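Local coordinates for protein RNA polymerase sigma factor SIGMA-28 (FliA) (Aquifex aeolicus, PDB 1RP3) that probably acts as the flagellar sigma factor, directing RNA polymerase to its promoters, and is captured here in an inactive conformation by the anti-sigma factor FlgM, at residues A[20-32]-A[69-81]. Sequence-based numbering, arbitrary orientation.
Sequences KYLPLVKAIATNI and EAYIKLRIKGAIY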
ATOM      1  N   LYS A  20      16.158  10.927   8.974  1.00 35.86           N
ATOM      2  CA  LYS A  20      16.519   9.515   8.909  1.00 36.24           C
ATOM      3  C   LYS A  20      15.451   8.645   8.266  1.00 35.49           C
ATOM      4  O   LYS A  20      15.772   7.763   7.481  1.00 35.16           O
ATOM      5  CB  LYS A  20      16.852   8.972  10.308  1.00 36.40           C
ATOM      6  CG  LYS A  20      17.215   7.495  10.323  1.00 40.17           C
ATOM      7  CD  LYS A  20      17.517   6.965  11.725  1.00 44.00           C
ATOM      8  CE  LYS A  20      17.953   5.494  11.648  1.00 46.20           C
ATOM      9  NZ  LYS A  20      18.301   4.946  12.990  1.00 47.38           N
ATOM     10  N   TYR A  21      14.187   8.924   8.572  1.00 34.02           N
ATOM     11  CA  TYR A  21      13.084   8.134   8.049  1.00 33.79           C
ATOM     12  C   TYR A  21      12.365   8.610   6.784  1.00 33.04           C
ATOM     13  O   TYR A  21      11.430   7.957   6.317  1.00 34.64           O
ATOM     14  CB  TYR A  21      12.102   7.835   9.174  1.00 32.58           C
ATOM     15  CG  TYR A  21      12.692   6.902  10.201  1.00 35.67           C
ATOM     16  CD1 TYR A  21      12.870   5.551   9.907  1.00 36.17           C
ATOM     17  CD2 TYR A  21      13.110   7.370  11.450  1.00 35.13           C
ATOM     18  CE1 TYR A  21      13.457   4.686  10.827  1.00 38.73           C
ATOM     19  CE2 TYR A  21      13.694   6.517  12.382  1.00 38.15           C
ATOM     20  CZ  TYR A  21      13.865   5.170  12.063  1.00 38.73           C
ATOM     21  OH  TYR A  21      14.428   4.309  12.980  1.00 40.72           O
ATOM     22  N   LEU A  22      12.785   9.739   6.222  1.00 32.56           N
ATOM     23  CA  LEU A  22      12.181  10.212   4.975  1.00 32.77           C
ATOM     24  C   LEU A  22      12.239   9.117   3.853  1.00 32.73           C
ATOM     25  O   LEU A  22      11.314   8.988   3.056  1.00 31.65           O
ATOM     26  CB  LEU A  22      12.854  11.507   4.503  1.00 33.98           C
ATOM     27  CG  LEU A  22      12.289  12.899   4.836  1.00 34.14           C
ATOM     28  CD1 LEU A  22      10.799  12.858   5.095  1.00 33.60           C
ATOM     29  CD2 LEU A  22      12.992  13.467   6.021  1.00 37.24           C
ATOM     30  N   PRO A  23      13.344   8.349   3.758  1.00 31.74           N
ATOM     31  CA  PRO A  23      13.403   7.311   2.718  1.00 33.14           C
ATOM     32  C   PRO A  23      12.312   6.273   2.931  1.00 32.84           C
ATOM     33  O   PRO A  23      11.805   5.686   1.973  1.00 32.79           O
ATOM     34  CB  PRO A  23      14.781   6.685   2.933  1.00 32.86           C
ATOM     35  CG  PRO A  23      15.578   7.827   3.434  1.00 34.13           C
ATOM     36  CD  PRO A  23      14.652   8.484   4.423  1.00 32.52           C
ATOM     37  N   LEU A  24      11.962   6.050   4.197  1.00 32.28           N
ATOM     38  CA  LEU A  24      10.913   5.108   4.550  1.00 30.43           C
ATOM     39  C   LEU A  24       9.556   5.611   4.030  1.00 29.97           C
ATOM     40  O   LEU A  24       8.777   4.834   3.478  1.00 31.08           O
ATOM     41  CB  LEU A  24      10.884   4.871   6.062  1.00 30.65           C
ATOM     42  CG  LEU A  24       9.857   3.848   6.541  1.00 32.10           C
ATOM     43  CD1 LEU A  24      10.014   2.520   5.789  1.00 29.95           C
ATOM     44  CD2 LEU A  24      10.009   3.643   8.036  1.00 29.51           C
ATOM     45  N   VAL A  25       9.290   6.908   4.159  1.00 27.74           N
ATOM     46  CA  VAL A  25       8.040   7.460   3.653  1.00 26.44           C
ATOM     47  C   VAL A  25       7.946   7.283   2.127  1.00 28.64           C
ATOM     48  O   VAL A  25       6.868   7.017   1.581  1.00 28.56           O
ATOM     49  CB  VAL A  25       7.911   8.959   3.968  1.00 26.47           C
ATOM     50  CG1 VAL A  25       6.609   9.498   3.391  1.00 23.35           C
ATOM     51  CG2 VAL A  25       7.974   9.208   5.483  1.00 26.36           C
ATOM     52  N   LYS A  26       9.082   7.425   1.447  1.00 29.18           N
ATOM     53  CA  LYS A  26       9.144   7.299  -0.004  1.00 29.35           C
ATOM     54  C   LYS A  26       8.804   5.863  -0.363  1.00 28.09           C
ATOM     55  O   LYS A  26       7.923   5.610  -1.184  1.00 30.17           O
ATOM     56  CB  LYS A  26      10.563   7.620  -0.490  1.00 34.51           C
ATOM     57  CG  LYS A  26      10.708   8.154  -1.909  1.00 36.57           C
ATOM     58  CD  LYS A  26       9.878   7.420  -2.921  1.00 39.58           C
ATOM     59  CE  LYS A  26      10.511   7.449  -4.304  1.00 44.19           C
ATOM     60  NZ  LYS A  26      11.721   6.562  -4.407  1.00 44.91           N
ATOM     61  N   ALA A  27       9.487   4.924   0.284  1.00 25.59           N
ATOM     62  CA  ALA A  27       9.289   3.507   0.031  1.00 22.90           C
ATOM     63  C   ALA A  27       7.837   3.059   0.211  1.00 24.47           C
ATOM     64  O   ALA A  27       7.278   2.354  -0.633  1.00 24.81           O
ATOM     65  CB  ALA A  27      10.197   2.720   0.910  1.00 20.86           C
ATOM     66  N   ILE A  28       7.207   3.562   1.269  1.00 25.35           N
ATOM     67  CA  ILE A  28       5.826   3.230   1.590  1.00 22.20           C
ATOM     68  C   ILE A  28       4.861   3.835   0.576  1.00 23.80           C
ATOM     69  O   ILE A  28       3.935   3.165   0.128  1.00 23.71           O
ATOM     70  CB  ILE A  28       5.481   3.662   3.052  1.00 22.37           C
ATOM     71  CG1 ILE A  28       6.279   2.786   4.024  1.00 23.40           C
ATOM     72  CG2 ILE A  28       3.988   3.511   3.325  1.00 18.77           C
ATOM     73  CD1 ILE A  28       6.303   3.287   5.470  1.00 27.18           C
ATOM     74  N   ALA A  29       5.099   5.080   0.184  1.00 24.42           N
ATOM     75  CA  ALA A  29       4.238   5.757  -0.778  1.00 23.34           C
ATOM     76  C   ALA A  29       4.327   5.079  -2.138  1.00 23.91           C
ATOM     77  O   ALA A  29       3.315   4.850  -2.805  1.00 25.68           O
ATOM     78  CB  ALA A  29       4.626   7.231  -0.877  1.00 24.99           C
ATOM     79  N   THR A  30       5.540   4.689  -2.513  1.00 25.59           N
ATOM     80  CA  THR A  30       5.763   4.019  -3.788  1.00 26.22           C
ATOM     81  C   THR A  30       5.029   2.665  -3.801  1.00 28.14           C
ATOM     82  O   THR A  30       4.380   2.306  -4.781  1.00 28.60           O
ATOM     83  CB  THR A  30       7.295   3.796  -4.031  1.00 28.60           C
ATOM     84  OG1 THR A  30       7.971   5.057  -4.019  1.00 31.75           O
ATOM     85  CG2 THR A  30       7.561   3.128  -5.374  1.00 27.35           C
ATOM     86  N   ASN A  31       5.135   1.919  -2.707  1.00 31.05           N
ATOM     87  CA  ASN A  31       4.500   0.614  -2.614  1.00 32.49           C
ATOM     88  C   ASN A  31       2.980   0.695  -2.655  1.00 32.24           C
ATOM     89  O   ASN A  31       2.319  -0.149  -3.276  1.00 30.60           O
ATOM     90  CB  ASN A  31       4.968  -0.126  -1.370  1.00 35.49           C
ATOM     91  CG  ASN A  31       4.517  -1.559  -1.358  1.00 42.82           C
ATOM     92  OD1 ASN A  31       3.772  -1.968  -0.473  1.00 48.90           O
ATOM     93  ND2 ASN A  31       4.938  -2.330  -2.359  1.00 43.71           N
ATOM     94  N   ILE A  32       2.433   1.727  -2.021  1.00 30.22           N
ATOM     95  CA  ILE A  32       0.993   1.930  -2.016  1.00 29.78           C
ATOM     96  C   ILE A  32       0.573   2.397  -3.409  1.00 31.28           C
ATOM     97  O   ILE A  32      -0.469   1.986  -3.911  1.00 33.15           O
ATOM     98  CB  ILE A  32       0.573   2.941  -0.915  1.00 28.43           C
ATOM     99  CG1 ILE A  32       0.786   2.316   0.461  1.00 27.77           C
ATOM    100  CG2 ILE A  32      -0.873   3.347  -1.050  1.00 25.09           C
ATOM    101  CD1 ILE A  32       0.596   3.290   1.608  1.00 25.51           C
ATOM    102  N   GLU A  69      11.088   2.068  14.839  1.00 39.50           N
ATOM    103  CA  GLU A  69      10.911   1.992  13.405  1.00 39.96           C
ATOM    104  C   GLU A  69       9.570   1.373  13.028  1.00 37.28           C
ATOM    105  O   GLU A  69       8.872   1.895  12.164  1.00 36.17           O
ATOM    106  CB  GLU A  69      12.056   1.212  12.772  1.00 42.71           C
ATOM    107  CG  GLU A  69      12.057   1.261  11.249  1.00 49.41           C
ATOM    108  CD  GLU A  69      13.142   0.398  10.630  1.00 53.90           C
ATOM    109  OE1 GLU A  69      14.231   0.275  11.245  1.00 55.90           O
ATOM    110  OE2 GLU A  69      12.898  -0.152   9.524  1.00 57.04           O
ATOM    111  N   ALA A  70       9.206   0.275  13.681  1.00 35.56           N
ATOM    112  CA  ALA A  70       7.935  -0.400  13.407  1.00 34.10           C
ATOM    113  C   ALA A  70       6.773   0.540  13.725  1.00 33.00           C
ATOM    114  O   ALA A  70       5.768   0.585  13.007  1.00 32.53           O
ATOM    115  CB  ALA A  70       7.831  -1.682  14.208  1.00 31.45           C
ATOM    116  N   TYR A  71       6.953   1.355  14.755  1.00 31.12           N
ATOM    117  CA  TYR A  71       5.918   2.304  15.116  1.00 32.20           C
ATOM    118  C   TYR A  71       5.847   3.419  14.059  1.00 32.88           C
ATOM    119  O   TYR A  71       4.758   3.807  13.625  1.00 33.77           O
ATOM    120  CB  TYR A  71       6.183   2.903  16.504  1.00 31.20           C
ATOM    121  CG  TYR A  71       5.118   3.890  16.929  1.00 32.76           C
ATOM    122  CD1 TYR A  71       3.813   3.457  17.169  1.00 32.97           C
ATOM    123  CD2 TYR A  71       5.401   5.256  17.056  1.00 31.84           C
ATOM    124  CE1 TYR A  71       2.814   4.336  17.515  1.00 32.96           C
ATOM    125  CE2 TYR A  71       4.404   6.159  17.406  1.00 33.27           C
ATOM    126  CZ  TYR A  71       3.104   5.685  17.633  1.00 35.67           C
ATOM    127  OH  TYR A  71       2.080   6.557  17.961  1.00 37.44           O
ATOM    128  N   ILE A  72       7.013   3.947  13.682  1.00 34.33           N
ATOM    129  CA  ILE A  72       7.120   5.011  12.678  1.00 34.55           C
ATOM    130  C   ILE A  72       6.419   4.533  11.407  1.00 31.72           C
ATOM    131  O   ILE A  72       5.579   5.229  10.842  1.00 30.13           O
ATOM    132  CB  ILE A  72       8.610   5.314  12.280  1.00 34.94           C
ATOM    133  CG1 ILE A  72       9.477   5.696  13.488  1.00 35.88           C
ATOM    134  CG2 ILE A  72       8.652   6.369  11.194  1.00 33.90           C
ATOM    135  CD1 ILE A  72       9.008   6.864  14.239  1.00 39.22           C
ATOM    136  N   LYS A  73       6.762   3.321  10.983  1.00 32.70           N
ATOM    137  CA  LYS A  73       6.192   2.742   9.776  1.00 35.57           C
ATOM    138  C   LYS A  73       4.681   2.657   9.857  1.00 35.43           C
ATOM    139  O   LYS A  73       3.973   2.976   8.906  1.00 35.75           O
ATOM    140  CB  LYS A  73       6.768   1.352   9.515  1.00 37.92           C
ATOM    141  CG  LYS A  73       6.409   0.822   8.144  1.00 44.72           C
ATOM    142  CD  LYS A  73       6.230  -0.686   8.134  1.00 47.96           C
ATOM    143  CE  LYS A  73       7.518  -1.424   8.457  1.00 49.66           C
ATOM    144  NZ  LYS A  73       7.270  -2.893   8.559  1.00 53.95           N
ATOM    145  N   LEU A  74       4.191   2.287  11.026  1.00 36.13           N
ATOM    146  CA  LEU A  74       2.767   2.149  11.238  1.00 36.46           C
ATOM    147  C   LEU A  74       2.032   3.489  11.134  1.00 35.58           C
ATOM    148  O   LEU A  74       0.966   3.572  10.507  1.00 34.53           O
ATOM    149  CB  LEU A  74       2.535   1.498  12.595  1.00 41.90           C
ATOM    150  CG  LEU A  74       1.095   1.242  13.017  1.00 45.72           C
ATOM    151  CD1 LEU A  74       0.416   0.288  12.027  1.00 48.22           C
ATOM    152  CD2 LEU A  74       1.109   0.662  14.415  1.00 47.60           C
ATOM    153  N   ARG A  75       2.595   4.537  11.734  1.00 32.09           N
ATOM    154  CA  ARG A  75       1.969   5.858  11.681  1.00 29.84           C
ATOM    155  C   ARG A  75       1.978   6.461  10.278  1.00 29.94           C
ATOM    156  O   ARG A  75       1.032   7.143   9.887  1.00 32.14           O
ATOM    157  CB  ARG A  75       2.625   6.819  12.676  1.00 31.55           C
ATOM    158  CG  ARG A  75       2.507   6.390  14.146  1.00 31.06           C
ATOM    159  CD  ARG A  75       1.074   6.449  14.637  1.00 30.43           C
ATOM    160  NE  ARG A  75       0.433   7.736  14.357  1.00 34.89           N
ATOM    161  CZ  ARG A  75       0.526   8.820  15.133  1.00 37.04           C
ATOM    162  NH1 ARG A  75       1.236   8.796  16.260  1.00 34.93           N
ATOM    163  NH2 ARG A  75      -0.083   9.946  14.772  1.00 34.95           N
ATOM    164  N   ILE A  76       3.038   6.192   9.517  1.00 30.73           N
ATOM    165  CA  ILE A  76       3.168   6.694   8.152  1.00 27.91           C
ATOM    166  C   ILE A  76       2.058   6.092   7.292  1.00 27.95           C
ATOM    167  O   ILE A  76       1.340   6.824   6.616  1.00 26.45           O
ATOM    168  CB  ILE A  76       4.562   6.342   7.548  1.00 26.55           C
ATOM    169  CG1 ILE A  76       5.657   7.135   8.257  1.00 25.13           C
ATOM    170  CG2 ILE A  76       4.589   6.593   6.038  1.00 22.29           C
ATOM    171  CD1 ILE A  76       7.057   6.637   7.933  1.00 17.92           C
ATOM    172  N   LYS A  77       1.916   4.765   7.341  1.00 27.08           N
ATOM    173  CA  LYS A  77       0.873   4.067   6.576  1.00 28.28           C
ATOM    174  C   LYS A  77      -0.498   4.581   7.006  1.00 27.38           C
ATOM    175  O   LYS A  77      -1.342   4.899   6.169  1.00 26.26           O
ATOM    176  CB  LYS A  77       0.958   2.547   6.787  1.00 26.90           C
ATOM    177  CG  LYS A  77       2.235   1.924   6.225  1.00 30.60           C
ATOM    178  CD  LYS A  77       2.231   0.401   6.247  1.00 32.41           C
ATOM    179  CE  LYS A  77       3.477  -0.158   5.543  1.00 31.13           C
ATOM    180  NZ  LYS A  77       3.435  -1.638   5.317  1.00 30.29           N
ATOM    181  N   GLY A  78      -0.648   4.781   8.317  1.00 27.97           N
ATOM    182  CA  GLY A  78      -1.892   5.254   8.882  1.00 27.38           C
ATOM    183  C   GLY A  78      -2.270   6.612   8.358  1.00 28.46           C
ATOM    184  O   GLY A  78      -3.410   6.808   7.954  1.00 29.25           O
ATOM    185  N   ALA A  79      -1.311   7.534   8.312  1.00 27.82           N
ATOM    186  CA  ALA A  79      -1.593   8.882   7.823  1.00 26.77           C
ATOM    187  C   ALA A  79      -1.932   8.882   6.341  1.00 25.81           C
ATOM    188  O   ALA A  79      -2.755   9.670   5.890  1.00 28.61           O
ATOM    189  CB  ALA A  79      -0.413   9.822   8.094  1.00 24.06           C
ATOM    190  N   ILE A  80      -1.308   7.989   5.584  1.00 25.52           N
ATOM    191  CA  ILE A  80      -1.553   7.925   4.151  1.00 26.21           C
ATOM    192  C   ILE A  80      -2.935   7.332   3.888  1.00 27.11           C
ATOM    193  O   ILE A  80      -3.685   7.855   3.067  1.00 27.14           O
ATOM    194  CB  ILE A  80      -0.410   7.151   3.428  1.00 25.87           C
ATOM    195  CG1 ILE A  80       0.879   7.968   3.492  1.00 24.73           C
ATOM    196  CG2 ILE A  80      -0.760   6.845   1.991  1.00 25.56           C
ATOM    197  CD1 ILE A  80       2.095   7.259   2.911  1.00 25.07           C
ATOM    198  N   TYR A  81      -3.282   6.253   4.590  1.00 28.21           N
ATOM    199  CA  TYR A  81      -4.601   5.640   4.426  1.00 29.31           C
ATOM    200  C   TYR A  81      -5.687   6.570   4.967  1.00 31.40           C
ATOM    201  O   TYR A  81      -6.813   6.578   4.456  1.00 33.58           O
ATOM    202  CB  TYR A  81      -4.658   4.257   5.088  1.00 29.15           C
ATOM    203  CG  TYR A  81      -3.965   3.189   4.272  1.00 28.11           C
ATOM    204  CD1 TYR A  81      -4.517   2.738   3.074  1.00 29.33           C
ATOM    205  CD2 TYR A  81      -2.746   2.664   4.670  1.00 29.61           C
ATOM    206  CE1 TYR A  81      -3.869   1.792   2.292  1.00 27.57           C
ATOM    207  CE2 TYR A  81      -2.089   1.722   3.902  1.00 31.69           C
ATOM    208  CZ  TYR A  81      -2.659   1.288   2.713  1.00 31.23           C
ATOM    209  OH  TYR A  81      -2.028   0.329   1.963  1.00 31.67           O
TER
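Ile28 of helix 20-32 enters as a knob the hole formed on helix 69-81 by Lys73, Ile76, Lys77 and Ile80. Its two branches divide the work: CD1 lies 3.6 Å from Lys73 CG, while CG2 rests 3.7 Å from Lys77 CG. A beta-branched isoleucine suits this place because its two methyls meet the stems of successive lysines one turn apart, and the lysines suit theirs because those aliphatic stems pack here while the Lys77 amine goes on to the FlgM chain.

Ile76, one wall of that hole, also meets Val25 and Leu24. With CG1 anti to its carbonyl carbon (chi1 -69°), the side chain carries CD1 to Val25 CG2 at 3.7 Å and close to Leu24 CG, while CG2 turns to Ile28 CD1 at 3.8 Å. Cutting Ile76 back to an alanine is likely to open a gap beside Val25 CG2, Leu24 CG and Ile28 CD1, where both branches now lie.

The Tyr21 ring closes one end, with Ile72 over a face and Glu69 lending its methylene CG, 3.7 Å from Tyr21 CE1. At the other end, Ile32 CD1 meets Ile80 CG2 at 3.8 Å and also touches the Tyr81 ring, and Ile32 CG1 lies 3.8 Å from Tyr81 OH.

The axes of the two segments come within 10.3 Å at 47°, with the isoleucine side chains between them. Both segments belong to sigma-70 region 2, and this contact joins helix 7-33 to helix 66-85 through mainly apolar side chains. Lys77 NZ makes a salt bridge to the terminal carboxylate of Thr88 of the FlgM chain and a hydrogen bond to Phe86 O, also of the FlgM chain. Leu53 of helix 42-58 packs against both Tyr21 and Ile72, so that helix adjoins the Tyr21 end of the contact, and helix 129-158 covers Tyr81 through Phe141, Glu148 and Arg152.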